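Local coordinates for protein Vv2_1132 (Vibrio vulnificus CMCP6, PDB 5Y9S) that probably regulates transcription as a tetrameric LysR-type regulator, binding DNA through an N-terminal winged helix-turn-helix domain and sensing an effector through its C-terminal domain, at residues 12-17 with 74-79; 31-36 with 41-46; 25-30 with 35-40. All coordinates share one frame; numbering follows the deposited sequence.

Interaction 1 of 3, residues 12-17 with 74-79; sequences KWLEDF and PYAENL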
loop_
_atom_site.group_PDB
_atom_site.type_symbol
_atom_site.label_atom_id
_atom_site.label_comp_id
_atom_site.label_asym_id
_atom_site.label_seq_id
_atom_site.Cartn_x
_atom_site.Cartn_y
_atom_site.Cartn_z
ATOM N N LYS D 12 7.206 -8.151 -13.063
ATOM C CA LYS D 12 6.206 -8.478 -14.080
ATOM C C LYS D 12 5.451 -9.776 -13.787
ATOM O O LYS D 12 4.417 -10.019 -14.419
ATOM C CB LYS D 12 6.827 -8.526 -15.486
ATOM C CG LYS D 12 8.253 -8.984 -15.564
ATOM C CD LYS D 12 8.762 -8.870 -16.991
ATOM C CE LYS D 12 9.366 -7.479 -17.263
ATOM N NZ LYS D 12 9.647 -7.236 -18.721
ATOM N N TRP D 13 5.918 -10.596 -12.834
ATOM C CA TRP D 13 5.126 -11.728 -12.327
ATOM C C TRP D 13 3.735 -11.281 -11.876
ATOM O O TRP D 13 2.745 -12.015 -12.032
ATOM C CB TRP D 13 5.837 -12.377 -11.130
ATOM C CG TRP D 13 7.128 -13.066 -11.455
ATOM C CD1 TRP D 13 7.598 -13.394 -12.702
ATOM C CD2 TRP D 13 8.127 -13.514 -10.516
ATOM N NE1 TRP D 13 8.811 -14.029 -12.585
ATOM C CE2 TRP D 13 9.161 -14.111 -11.260
ATOM C CE3 TRP D 13 8.241 -13.464 -9.129
ATOM C CZ2 TRP D 13 10.292 -14.650 -10.664
ATOM C CZ3 TRP D 13 9.364 -13.999 -8.533
ATOM C CH2 TRP D 13 10.372 -14.601 -9.302
ATOM N N LEU D 14 3.642 -10.078 -11.317
ATOM C CA LEU D 14 2.372 -9.613 -10.775
ATOM C C LEU D 14 1.342 -9.434 -11.875
ATOM O O LEU D 14 0.241 -9.988 -11.804
ATOM C CB LEU D 14 2.582 -8.311 -10.018
ATOM C CG LEU D 14 3.654 -8.407 -8.946
ATOM C CD1 LEU D 14 3.836 -7.057 -8.294
ATOM C CD2 LEU D 14 3.270 -9.439 -7.927
ATOM N N GLU D 15 1.673 -8.665 -12.906
ATOM C CA GLU D 15 0.733 -8.551 -14.022
ATOM C C GLU D 15 0.581 -9.886 -14.728
ATOM O O GLU D 15 -0.520 -10.222 -15.175
ATOM C CB GLU D 15 1.178 -7.461 -15.008
ATOM C CG GLU D 15 1.985 -6.325 -14.366
ATOM C CD GLU D 15 2.465 -5.264 -15.370
ATOM O OE1 GLU D 15 1.620 -4.778 -16.159
ATOM O OE2 GLU D 15 3.680 -4.918 -15.375
ATOM N N ASP D 16 1.661 -10.671 -14.815
ATOM C CA ASP D 16 1.526 -12.049 -15.304
ATOM C C ASP D 16 0.426 -12.761 -14.547
ATOM O O ASP D 16 -0.497 -13.327 -15.140
ATOM C CB ASP D 16 2.835 -12.822 -15.136
ATOM C CG ASP D 16 3.896 -12.385 -16.115
ATOM O OD1 ASP D 16 3.538 -11.676 -17.068
ATOM O OD2 ASP D 16 5.088 -12.729 -15.931
ATOM N N PHE D 17 0.493 -12.688 -13.218
ATOM C CA PHE D 17 -0.503 -13.338 -12.381
ATOM C C PHE D 17 -1.905 -12.804 -12.679
ATOM O O PHE D 17 -2.819 -13.576 -12.979
ATOM C CB PHE D 17 -0.145 -13.160 -10.911
ATOM C CG PHE D 17 -1.269 -13.513 -9.990
ATOM C CD1 PHE D 17 -1.460 -14.822 -9.570
ATOM C CD2 PHE D 17 -2.154 -12.532 -9.550
ATOM C CE1 PHE D 17 -2.513 -15.149 -8.724
ATOM C CE2 PHE D 17 -3.217 -12.856 -8.721
ATOM C CZ PHE D 17 -3.389 -14.172 -8.298
ATOM N N PRO D 74 -5.015 -9.535 -3.470
ATOM C CA PRO D 74 -4.704 -8.167 -2.995
ATOM C C PRO D 74 -3.221 -7.865 -2.926
ATOM O O PRO D 74 -2.838 -6.698 -3.056
ATOM C CB PRO D 74 -5.344 -8.109 -1.591
ATOM C CG PRO D 74 -5.433 -9.583 -1.166
ATOM C CD PRO D 74 -5.763 -10.299 -2.455
ATOM N N TYR D 75 -2.360 -8.861 -2.702
ATOM C CA TYR D 75 -0.929 -8.565 -2.620
ATOM C C TYR D 75 -0.412 -8.088 -3.974
ATOM O O TYR D 75 0.287 -7.072 -4.072
ATOM C CB TYR D 75 -0.157 -9.803 -2.141
ATOM C CG TYR D 75 -0.421 -10.186 -0.694
ATOM C CD1 TYR D 75 -1.514 -10.990 -0.367
ATOM C CD2 TYR D 75 0.393 -9.717 0.343
ATOM C CE1 TYR D 75 -1.785 -11.350 0.938
ATOM C CE2 TYR D 75 0.130 -10.067 1.676
ATOM C CZ TYR D 75 -0.966 -10.885 1.951
ATOM O OH TYR D 75 -1.255 -11.242 3.234
ATOM N N ALA D 76 -0.779 -8.796 -5.038
ATOM C CA ALA D 76 -0.331 -8.404 -6.369
ATOM C C ALA D 76 -0.871 -7.030 -6.751
ATOM O O ALA D 76 -0.137 -6.199 -7.285
ATOM C CB ALA D 76 -0.744 -9.465 -7.386
ATOM N N GLU D 77 -2.142 -6.758 -6.452
ATOM C CA GLU D 77 -2.712 -5.458 -6.809
ATOM C C GLU D 77 -2.086 -4.327 -5.990
ATOM O O GLU D 77 -1.742 -3.275 -6.539
ATOM C CB GLU D 77 -4.235 -5.480 -6.639
ATOM C CG GLU D 77 -4.966 -6.540 -7.507
ATOM C CD GLU D 77 -6.492 -6.470 -7.380
ATOM O OE1 GLU D 77 -7.207 -6.757 -8.375
ATOM O OE2 GLU D 77 -6.979 -6.116 -6.272
ATOM N N ASN D 78 -1.898 -4.523 -4.688
ATOM C CA ASN D 78 -1.299 -3.447 -3.892
ATOM C C ASN D 78 0.112 -3.132 -4.390
ATOM O O ASN D 78 0.464 -1.969 -4.604
ATOM C CB ASN D 78 -1.311 -3.830 -2.408
ATOM C CG ASN D 78 -2.744 -3.935 -1.844
ATOM O OD1 ASN D 78 -3.616 -3.146 -2.198
ATOM N ND2 ASN D 78 -2.975 -4.899 -0.954
ATOM N N LEU D 79 0.909 -4.167 -4.658
ATOM C CA LEU D 79 2.284 -3.940 -5.110
ATOM C C LEU D 79 2.299 -3.253 -6.460
ATOM O O LEU D 79 3.011 -2.259 -6.662
ATOM C CB LEU D 79 3.027 -5.264 -5.200
ATOM C CG LEU D 79 4.169 -5.487 -4.233
ATOM C CD1 LEU D 79 4.907 -6.741 -4.664
ATOM C CD2 LEU D 79 5.093 -4.311 -4.273
#

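Interaction 2 of 3, residues 31-36 with 41-46; sequences KARFVT and SRRIQA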
loop_
_atom_site.group_PDB
_atom_site.type_symbol
_atom_site.label_atom_id
_atom_site.label_comp_id
_atom_site.label_asym_id
_atom_site.label_seq_id
_atom_site.Cartn_x
_atom_site.Cartn_y
_atom_site.Cartn_z
ATOM N N LYS D 31 -0.271 -13.897 -24.733
ATOM C CA LYS D 31 -0.426 -12.854 -25.743
ATOM C C LYS D 31 -0.703 -11.509 -25.083
ATOM O O LYS D 31 -0.051 -10.506 -25.394
ATOM C CB LYS D 31 -1.536 -13.222 -26.730
ATOM C CG LYS D 31 -1.215 -14.418 -27.634
ATOM C CD LYS D 31 0.290 -14.587 -27.872
ATOM C CE LYS D 31 0.814 -15.911 -27.289
ATOM N NZ LYS D 31 2.308 -15.969 -27.302
ATOM N N ALA D 32 -1.643 -11.480 -24.140
ATOM C CA ALA D 32 -1.926 -10.243 -23.421
ATOM C C ALA D 32 -0.665 -9.613 -22.843
ATOM O O ALA D 32 -0.577 -8.383 -22.759
ATOM C CB ALA D 32 -2.956 -10.499 -22.319
ATOM N N ARG D 33 0.333 -10.426 -22.474
ATOM C CA ARG D 33 1.583 -9.926 -21.913
ATOM C C ARG D 33 2.719 -9.850 -22.934
ATOM O O ARG D 33 3.867 -9.590 -22.554
ATOM C CB ARG D 33 2.005 -10.785 -20.717
ATOM C CG ARG D 33 0.929 -10.875 -19.628
ATOM C CD ARG D 33 0.970 -9.670 -18.686
ATOM N NE ARG D 33 2.217 -9.580 -17.933
ATOM C CZ ARG D 33 2.951 -8.480 -17.845
ATOM N NH1 ARG D 33 4.064 -8.471 -17.129
ATOM N NH2 ARG D 33 2.569 -7.382 -18.476
ATOM N N PHE D 34 2.434 -10.102 -24.213
ATOM C CA PHE D 34 3.386 -9.875 -25.310
ATOM C C PHE D 34 4.683 -10.667 -25.138
ATOM O O PHE D 34 5.779 -10.152 -25.376
ATOM C CB PHE D 34 3.671 -8.374 -25.474
ATOM C CG PHE D 34 2.418 -7.546 -25.576
ATOM C CD1 PHE D 34 1.540 -7.733 -26.637
ATOM C CD2 PHE D 34 2.085 -6.631 -24.586
ATOM C CE1 PHE D 34 0.371 -6.999 -26.737
ATOM C CE2 PHE D 34 0.909 -5.896 -24.672
ATOM C CZ PHE D 34 0.052 -6.080 -25.753
ATOM N N VAL D 35 4.563 -11.938 -24.736
ATOM C CA VAL D 35 5.701 -12.856 -24.659
ATOM C C VAL D 35 5.269 -14.210 -25.225
ATOM O O VAL D 35 4.080 -14.448 -25.480
ATOM C CB VAL D 35 6.242 -13.008 -23.216
ATOM C CG1 VAL D 35 6.739 -11.669 -22.688
ATOM C CG2 VAL D 35 5.163 -13.582 -22.285
ATOM N N THR D 36 6.252 -15.099 -25.439
ATOM C CA THR D 36 5.939 -16.448 -25.914
ATOM C C THR D 36 5.019 -17.164 -24.924
ATOM O O THR D 36 5.044 -16.902 -23.715
ATOM C CB THR D 36 7.214 -17.275 -26.136
ATOM O OG1 THR D 36 7.940 -17.419 -24.907
ATOM C CG2 THR D 36 8.128 -16.610 -27.185
ATOM N N SER D 41 4.758 -19.298 -19.289
ATOM C CA SER D 41 4.769 -20.473 -18.419
ATOM C C SER D 41 5.925 -20.422 -17.441
ATOM O O SER D 41 5.753 -20.688 -16.246
ATOM C CB SER D 41 4.876 -21.748 -19.250
ATOM O OG SER D 41 3.589 -22.193 -19.564
ATOM N N ARG D 42 7.116 -20.091 -17.940
ATOM C CA ARG D 42 8.293 -20.031 -17.081
ATOM C C ARG D 42 8.160 -18.924 -16.050
ATOM O O ARG D 42 8.637 -19.066 -14.917
ATOM C CB ARG D 42 9.549 -19.841 -17.935
ATOM C CG ARG D 42 10.855 -20.281 -17.275
ATOM C CD ARG D 42 11.930 -20.495 -18.346
ATOM N NE ARG D 42 11.689 -21.698 -19.143
ATOM C CZ ARG D 42 11.511 -21.718 -20.463
ATOM N NH1 ARG D 42 11.540 -20.584 -21.160
ATOM N NH2 ARG D 42 11.310 -22.881 -21.091
ATOM N N ARG D 43 7.487 -17.828 -16.405
ATOM C CA ARG D 43 7.336 -16.753 -15.438
ATOM C C ARG D 43 6.378 -17.175 -14.340
ATOM O O ARG D 43 6.685 -17.034 -13.152
ATOM C CB ARG D 43 6.867 -15.476 -16.132
ATOM C CG ARG D 43 7.878 -14.971 -17.177
ATOM C CD ARG D 43 8.099 -13.464 -17.149
ATOM N NE ARG D 43 6.865 -12.745 -17.401
ATOM C CZ ARG D 43 6.750 -11.813 -18.330
ATOM N NH1 ARG D 43 7.805 -11.527 -19.067
ATOM N NH2 ARG D 43 5.596 -11.180 -18.521
ATOM N N ILE D 44 5.235 -17.753 -14.727
ATOM C CA ILE D 44 4.248 -18.217 -13.756
ATOM C C ILE D 44 4.867 -19.245 -12.814
ATOM O O ILE D 44 4.591 -19.267 -11.603
ATOM C CB ILE D 44 3.028 -18.776 -14.503
ATOM C CG1 ILE D 44 2.320 -17.634 -15.257
ATOM C CG2 ILE D 44 2.109 -19.534 -13.564
ATOM C CD1 ILE D 44 1.410 -16.774 -14.379
ATOM N N GLN D 45 5.729 -20.099 -13.345
ATOM C CA GLN D 45 6.354 -21.118 -12.516
ATOM C C GLN D 45 7.350 -20.496 -11.545
ATOM O O GLN D 45 7.356 -20.838 -10.360
ATOM C CB GLN D 45 7.020 -22.165 -13.408
ATOM C CG GLN D 45 8.142 -22.926 -12.743
ATOM C CD GLN D 45 8.580 -24.134 -13.567
ATOM O OE1 GLN D 45 8.818 -24.016 -14.770
ATOM N NE2 GLN D 45 8.669 -25.297 -12.927
ATOM N N ALA D 46 8.156 -19.537 -12.017
ATOM C CA ALA D 46 9.061 -18.831 -11.111
ATOM C C ALA D 46 8.296 -18.109 -10.006
ATOM O O ALA D 46 8.730 -18.102 -8.846
ATOM C CB ALA D 46 9.921 -17.839 -11.883
#

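Interaction 3 of 3, residues 25-30 with 35-40; sequences NFSAAA and VTQSAF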
loop_
_atom_site.group_PDB
_atom_site.type_symbol
_atom_site.label_atom_id
_atom_site.label_comp_id
_atom_site.label_asym_id
_atom_site.label_seq_id
_atom_site.Cartn_x
_atom_site.Cartn_y
_atom_site.Cartn_z
ATOM N N ASN D 25 -6.645 -18.826 -19.545
ATOM C CA ASN D 25 -5.733 -19.794 -20.126
ATOM C C ASN D 25 -4.380 -19.165 -20.426
ATOM O O ASN D 25 -4.241 -17.942 -20.554
ATOM C CB ASN D 25 -6.337 -20.425 -21.397
ATOM C CG ASN D 25 -6.193 -19.538 -22.610
ATOM O OD1 ASN D 25 -5.216 -19.633 -23.347
ATOM N ND2 ASN D 25 -7.166 -18.661 -22.822
ATOM N N PHE D 26 -3.376 -20.043 -20.562
ATOM C CA PHE D 26 -1.995 -19.589 -20.708
ATOM C C PHE D 26 -1.786 -18.871 -22.025
ATOM O O PHE D 26 -1.138 -17.823 -22.070
ATOM C CB PHE D 26 -1.036 -20.775 -20.590
ATOM C CG PHE D 26 -0.756 -21.165 -19.175
ATOM C CD1 PHE D 26 -1.603 -22.040 -18.499
ATOM C CD2 PHE D 26 0.313 -20.611 -18.497
ATOM C CE1 PHE D 26 -1.367 -22.364 -17.170
ATOM C CE2 PHE D 26 0.550 -20.934 -17.176
ATOM C CZ PHE D 26 -0.286 -21.807 -16.513
ATOM N N SER D 27 -2.332 -19.428 -23.106
ATOM C CA SER D 27 -2.086 -18.876 -24.426
ATOM C C SER D 27 -2.580 -17.436 -24.515
ATOM O O SER D 27 -1.845 -16.542 -24.959
ATOM C CB SER D 27 -2.750 -19.758 -25.483
ATOM O OG SER D 27 -2.386 -19.311 -26.767
ATOM N N ALA D 28 -3.826 -17.190 -24.089
ATOM C CA ALA D 28 -4.359 -15.830 -24.109
ATOM C C ALA D 28 -3.584 -14.921 -23.165
ATOM O O ALA D 28 -3.232 -13.785 -23.523
ATOM C CB ALA D 28 -5.837 -15.849 -23.738
ATOM N N ALA D 29 -3.287 -15.415 -21.959
ATOM C CA ALA D 29 -2.521 -14.617 -21.007
ATOM C C ALA D 29 -1.141 -14.268 -21.554
ATOM O O ALA D 29 -0.650 -13.149 -21.352
ATOM C CB ALA D 29 -2.408 -15.357 -19.677
ATOM N N ALA D 30 -0.500 -15.204 -22.259
ATOM C CA ALA D 30 0.831 -14.918 -22.795
ATOM C C ALA D 30 0.775 -13.865 -23.895
ATOM O O ALA D 30 1.690 -13.038 -24.013
ATOM C CB ALA D 30 1.477 -16.194 -23.322
ATOM N N VAL D 35 4.563 -11.938 -24.736
ATOM C CA VAL D 35 5.701 -12.856 -24.659
ATOM C C VAL D 35 5.269 -14.210 -25.225
ATOM O O VAL D 35 4.080 -14.448 -25.480
ATOM C CB VAL D 35 6.242 -13.008 -23.216
ATOM C CG1 VAL D 35 6.739 -11.669 -22.688
ATOM C CG2 VAL D 35 5.163 -13.582 -22.285
ATOM N N THR D 36 6.252 -15.099 -25.439
ATOM C CA THR D 36 5.939 -16.448 -25.914
ATOM C C THR D 36 5.019 -17.164 -24.924
ATOM O O THR D 36 5.044 -16.902 -23.715
ATOM C CB THR D 36 7.214 -17.275 -26.136
ATOM O OG1 THR D 36 7.940 -17.419 -24.907
ATOM C CG2 THR D 36 8.128 -16.610 -27.185
ATOM N N GLN D 37 4.166 -18.049 -25.458
ATOM C CA GLN D 37 3.464 -19.018 -24.619
ATOM C C GLN D 37 4.438 -19.683 -23.660
ATOM O O GLN D 37 4.133 -19.899 -22.475
ATOM C CB GLN D 37 2.795 -20.063 -25.500
ATOM C CG GLN D 37 1.699 -20.869 -24.845
ATOM C CD GLN D 37 0.759 -21.427 -25.888
ATOM O OE1 GLN D 37 0.871 -21.079 -27.067
ATOM N NE2 GLN D 37 -0.170 -22.298 -25.473
ATOM N N SER D 38 5.632 -19.971 -24.165
ATOM C CA SER D 38 6.786 -20.463 -23.432
ATOM C C SER D 38 7.119 -19.592 -22.239
ATOM O O SER D 38 6.894 -19.991 -21.087
ATOM C CB SER D 38 7.994 -20.515 -24.374
ATOM O OG SER D 38 9.237 -20.458 -23.673
ATOM N N ALA D 39 7.688 -18.408 -22.519
ATOM C CA ALA D 39 8.202 -17.563 -21.448
ATOM C C ALA D 39 7.135 -17.264 -20.406
ATOM O O ALA D 39 7.451 -17.171 -19.219
ATOM C CB ALA D 39 8.776 -16.264 -22.014
ATOM N N PHE D 40 5.871 -17.157 -20.813
ATOM C CA PHE D 40 4.818 -16.924 -19.836
ATOM C C PHE D 40 4.772 -18.047 -18.810
ATOM O O PHE D 40 4.758 -17.793 -17.600
ATOM C CB PHE D 40 3.463 -16.783 -20.506
ATOM C CG PHE D 40 2.397 -16.303 -19.559
ATOM C CD1 PHE D 40 2.378 -14.980 -19.138
ATOM C CD2 PHE D 40 1.450 -17.175 -19.056
ATOM C CE1 PHE D 40 1.406 -14.527 -18.244
ATOM C CE2 PHE D 40 0.480 -16.731 -18.155
ATOM C CZ PHE D 40 0.461 -15.400 -17.747
#

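Interaction 1 of 3, residues 12-17 with 74-79
L14 and A76 lie where the backbones of 12-17 and 74-79 come nearest, CA to CA 5.3 Å. The axes of these short helical segments pass 9.4 Å apart, with their N-to-C directions 127° from each other. L14 divides its two branches between A76 and L79. CD2 of L14 rests against A76 CB at 4.1 Å, while CD1 reaches on to L79, touching L79 CB at 3.7 Å; the two leucine side chains cross at about a right angle. F17 comes to the same alanine from one helical turn further on. Its CG lies anti to the backbone N (chi1 166°), which carries the ring over to A76, and F17 CD2 meets A76 CB at 4.0 Å. The seam is wholly apolar and buried. It joins the first helix of the LysR-family helix-turn-helix domain, 11-22, to the long helix 67-90, which in these regulators links the DNA-binding domain to the rest of the chain. F72 meets the F17 ring edge-to-face, and L80 adds to the packing on L14. On helix 67-90, L79 also packs on F11 of the second subunit, and Y75 hydrogen-bonds through OH to D89 of that subunit.

Interaction 2 of 3, residues 31-36 with 41-46
R33 and R43 form a surface contact of two guanidinium groups round a shared carboxylate, with V35 packed on one of them, between the turn that follows helix 26-32 and the second turn of helix 37-51 in the DNA-binding domain. The guanidinium groups come close, with R33 NH1 3.4 Å from R43 NH2, and their planes are inclined by 54°. Two donors face each other here, so the pair does not bond; what gathers them is D16 on helix 11-22, whose carboxylate takes a salt bridge from R33 NE on OD1 and from R43 NE on OD2. Drawing both groups to one anion probably balances part of their charge. R33 NH1 also donates to the backbone O of K12. The two arginine side chains cross at about a right angle; R33 NE lies at the edge of the R43 guanidinium, in its plane. V35 covers part of one face of that group with CG2, offset toward the rim, while V35 CG1 lies 3.8 Å from R43 NH1. F34, with positive phi (59°), is the C-prime residue of a Schellman motif that ends helix 26-32: F34 N bonds to K31 O at 2.8 Å, and V35 N bonds to A30 O. K31 NZ curls back to V35 O at 3.0 Å. T36 then caps the next helix. This turn between helices 26-32 and 37-51 is that of the helix-turn-helix of LysR-type regulators, in which 37-51 would be the recognition helix.

Interaction 3 of 3, residues 25-30 with 35-40
F40 presents one face of its ring to the peptide joining A29 and A30: A29 C and A30 N both sit over the ring centre, about 4.1 Å above its plane. At the edge, in the plane of F40, F26 CD2 approaches F40 CD2 at 3.7 Å, and the two aromatic side chains cross at about a right angle. The methyl of A29 meets the far end of the ring, its CB 3.5 Å from F40 CZ. At the other end A30 CB packs on F40 CB, also at 3.5 Å. With CG anti to the backbone N (chi1 -170°), F40 leans from its own helix onto the preceding one of the helix-turn-helix, where A29 and A30 present only methyls and backbone to the ring. L20 of helix 11-22 extends this apolar patch. Across the turn, the Schellman bond from V35 N to A30 O is nearly straight, 3.2 Å long (177° at the hydrogen). The extended side chain of Q37 brings NE2 to 3.6 Å from S27 CB. Both helices are capped at their starts: N25 OD1 accepts from A28 N at 2.9 Å, the donor lying above the N25 amide plane, and T36 OG1 accepts from A39 N at 2.6 Å.

In the fold
Helices 11-22, 26-32 and 37-51, with the long helix 67-90, are tied together by these contacts. Interactions 2 and 3 lie only about 5 Å apart, centre to centre, and share V35 and T36: both join helix 26-32 and its turn to helix 37-51, interaction 3 through its apolar side and interaction 2 through its charged one. Interaction 1 encloses both along the chain, with centres about 13 Å from interaction 2 and 16 Å from interaction 3. D16, on segment 12-17 but not itself touching 74-79, joins that segment to the other two contacts; the backbone O of D16 lies 3.5 Å from F40 CZ. W13 CZ2 also packs on A46 CB at 3.4 Å. Helix 67-90 also touches the second and third subunits beside interaction 1.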